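Local coordinates for globin III, extracellular (Lumbricus terrestris, PDB 1X9F), which carries oxygen, probably cooperatively, as one haem-bearing globin subunit of the giant extracellular haemoglobin (erythrocruorin) of the earthworm, at residues 6-12 and 135-139. Residues are numbered along the deposited sequence; the frame is centred on the assembly and turned at random.
Sequences CCSEEDH and AWKSC
A disulfide ties the N-terminal extension to the last helix of this globin. Cys6 to Ser8 run as extended or turning backbone, Cys7 adopting a left-handed conformation (phi/psi 48/56), before helix 9-20 starts; residues 135-139 form one regular turn within helix 133-148. The CA atoms of Cys7 and Cys139 lie 4.8 Å apart, as do those of Asp11 and Ala135. Cys7 (chi1 t) points toward the helix and Cys139 (m) meets it, SG to SG 2.0 Å with chi3 94°, close to the relaxed right angle. Cys139 SG also packs 4.0 Å from His12 CA. Ser138, in the p rotamer, turns OG to accept a weak hydrogen bond from Cys7 N (3.2 Å). Ala135, small enough to let the backbones approach, sets CB 3.8 Å from Asp11 O. Ser8 (p) and Asp11 (m) suit the helix start because their short polar side chains satisfy bare amides: the N-cap Ser8 accepts from Asp11 N through OG (3.2 Å), and Asp11 OD1 folds back to accept from Ser8 N (2.9 Å). His12 (p) starts sideways and its end leads away, NE2 hydrogen-bonded to Asp86 OD2. Cys6 forms a second disulfide, to Cys6 of the neighbouring Globin IV chain. The arrangement is thus a capping box beside an intrachain disulfide that fastens the segment leading into the first helix of a globin fold to its last helix, within a disulfide-linked annelid haemoglobin assembly.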
loop_
_atom_site.group_PDB
_atom_site.type_symbol
_atom_site.label_atom_id
_atom_site.label_comp_id
_atom_site.label_asym_id
_atom_site.label_seq_id
_atom_site.Cartn_x
_atom_site.Cartn_y
_atom_site.Cartn_z
ATOM N N CYS C 6 32.040 -16.642 -6.261
ATOM C CA CYS C 6 31.440 -17.440 -7.290
ATOM C C CYS C 6 30.495 -18.407 -6.620
ATOM O O CYS C 6 30.925 -19.252 -5.827
ATOM C CB CYS C 6 32.527 -18.202 -8.025
ATOM S SG CYS C 6 32.288 -18.093 -9.795
ATOM N N CYS C 7 29.210 -18.281 -6.938
ATOM C CA CYS C 7 28.167 -19.006 -6.224
ATOM C C CYS C 7 28.383 -18.840 -4.717
ATOM O O CYS C 7 28.533 -19.810 -3.966
ATOM C CB CYS C 7 28.140 -20.477 -6.639
ATOM S SG CYS C 7 26.671 -21.343 -6.053
ATOM N N SER C 8 28.426 -17.576 -4.308
ATOM C CA SER C 8 28.612 -17.173 -2.927
ATOM C C SER C 8 27.461 -17.643 -2.040
ATOM O O SER C 8 26.500 -18.252 -2.523
ATOM C CB SER C 8 28.708 -15.647 -2.865
ATOM O OG SER C 8 27.467 -15.054 -3.228
ATOM N N GLU C 9 27.570 -17.353 -0.744
ATOM C CA GLU C 9 26.509 -17.632 0.219
ATOM C C GLU C 9 25.154 -17.122 -0.260
ATOM O O GLU C 9 24.234 -17.916 -0.462
ATOM C CB GLU C 9 26.827 -16.996 1.575
ATOM C CG GLU C 9 28.023 -17.589 2.312
ATOM C CD GLU C 9 27.820 -19.035 2.745
ATOM O OE1 GLU C 9 28.841 -19.737 2.915
ATOM O OE2 GLU C 9 26.659 -19.475 2.924
ATOM N N GLU C 10 25.040 -15.801 -0.432
ATOM C CA GLU C 10 23.802 -15.172 -0.909
ATOM C C GLU C 10 23.382 -15.724 -2.274
ATOM O O GLU C 10 22.197 -15.973 -2.491
ATOM C CB GLU C 10 23.923 -13.642 -0.972
ATOM C CG GLU C 10 23.728 -12.899 0.357
ATOM C CD GLU C 10 22.263 -12.691 0.713
ATOM O OE1 GLU C 10 21.614 -11.794 0.116
ATOM O OE2 GLU C 10 21.761 -13.412 1.611
ATOM N N ASP C 11 24.350 -15.920 -3.178
ATOM C CA ASP C 11 24.093 -16.512 -4.507
ATOM C C ASP C 11 23.292 -17.803 -4.417
ATOM O O ASP C 11 22.222 -17.918 -5.022
ATOM C CB ASP C 11 25.397 -16.825 -5.251
ATOM C CG ASP C 11 26.041 -15.602 -5.875
ATOM O OD1 ASP C 11 27.259 -15.663 -6.146
ATOM O OD2 ASP C 11 25.429 -14.544 -6.138
ATOM N N HIS C 12 23.809 -18.769 -3.662
ATOM C CA HIS C 12 23.148 -20.064 -3.585
ATOM C C HIS C 12 21.823 -20.010 -2.821
ATOM O O HIS C 12 20.935 -20.822 -3.062
ATOM C CB HIS C 12 24.099 -21.170 -3.087
ATOM C CG HIS C 12 24.262 -21.240 -1.599
ATOM N ND1 HIS C 12 25.477 -21.048 -0.975
ATOM C CD2 HIS C 12 23.376 -21.526 -0.616
ATOM C CE1 HIS C 12 25.326 -21.190 0.330
ATOM N NE2 HIS C 12 24.060 -21.477 0.574
ATOM N N ALA C 135 23.457 -15.198 -10.329
ATOM C CA ALA C 135 23.532 -16.225 -9.293
ATOM C C ALA C 135 23.364 -17.636 -9.862
ATOM O O ALA C 135 24.103 -18.551 -9.491
ATOM C CB ALA C 135 22.501 -15.958 -8.211
ATOM N N TRP C 136 22.396 -17.806 -10.759
ATOM C CA TRP C 136 22.170 -19.102 -11.380
ATOM C C TRP C 136 23.351 -19.482 -12.244
ATOM O O TRP C 136 23.826 -20.611 -12.167
ATOM C CB TRP C 136 20.888 -19.101 -12.202
ATOM C CG TRP C 136 19.695 -19.377 -11.372
ATOM C CD1 TRP C 136 18.909 -18.461 -10.746
ATOM C CD2 TRP C 136 19.151 -20.660 -11.050
ATOM N NE1 TRP C 136 17.900 -19.093 -10.061
ATOM C CE2 TRP C 136 18.027 -20.444 -10.229
ATOM C CE3 TRP C 136 19.498 -21.976 -11.373
ATOM C CZ2 TRP C 136 17.248 -21.486 -9.732
ATOM C CZ3 TRP C 136 18.725 -23.009 -10.881
ATOM C CH2 TRP C 136 17.613 -22.759 -10.070
ATOM N N LYS C 137 23.837 -18.537 -13.046
ATOM C CA LYS C 137 24.982 -18.789 -13.921
ATOM C C LYS C 137 26.185 -19.372 -13.170
ATOM O O LYS C 137 26.716 -20.415 -13.563
ATOM C CB LYS C 137 25.388 -17.526 -14.685
ATOM C CG LYS C 137 26.451 -17.783 -15.736
ATOM C CD LYS C 137 26.881 -16.512 -16.450
ATOM C CE LYS C 137 28.042 -16.796 -17.399
ATOM N NZ LYS C 137 27.783 -17.967 -18.306
ATOM N N SER C 138 26.596 -18.708 -12.095
ATOM C CA SER C 138 27.748 -19.163 -11.323
ATOM C C SER C 138 27.504 -20.473 -10.568
ATOM O O SER C 138 28.392 -21.326 -10.516
ATOM C CB SER C 138 28.235 -18.067 -10.374
ATOM O OG SER C 138 27.258 -17.792 -9.386
ATOM N N CYS C 139 26.316 -20.630 -9.986
ATOM C CA CYS C 139 25.976 -21.883 -9.318
ATOM C C CYS C 139 25.860 -23.044 -10.314
ATOM O O CYS C 139 26.427 -24.115 -10.085
ATOM C CB CYS C 139 24.718 -21.718 -8.458
ATOM S SG CYS C 139 25.020 -20.650 -7.021
#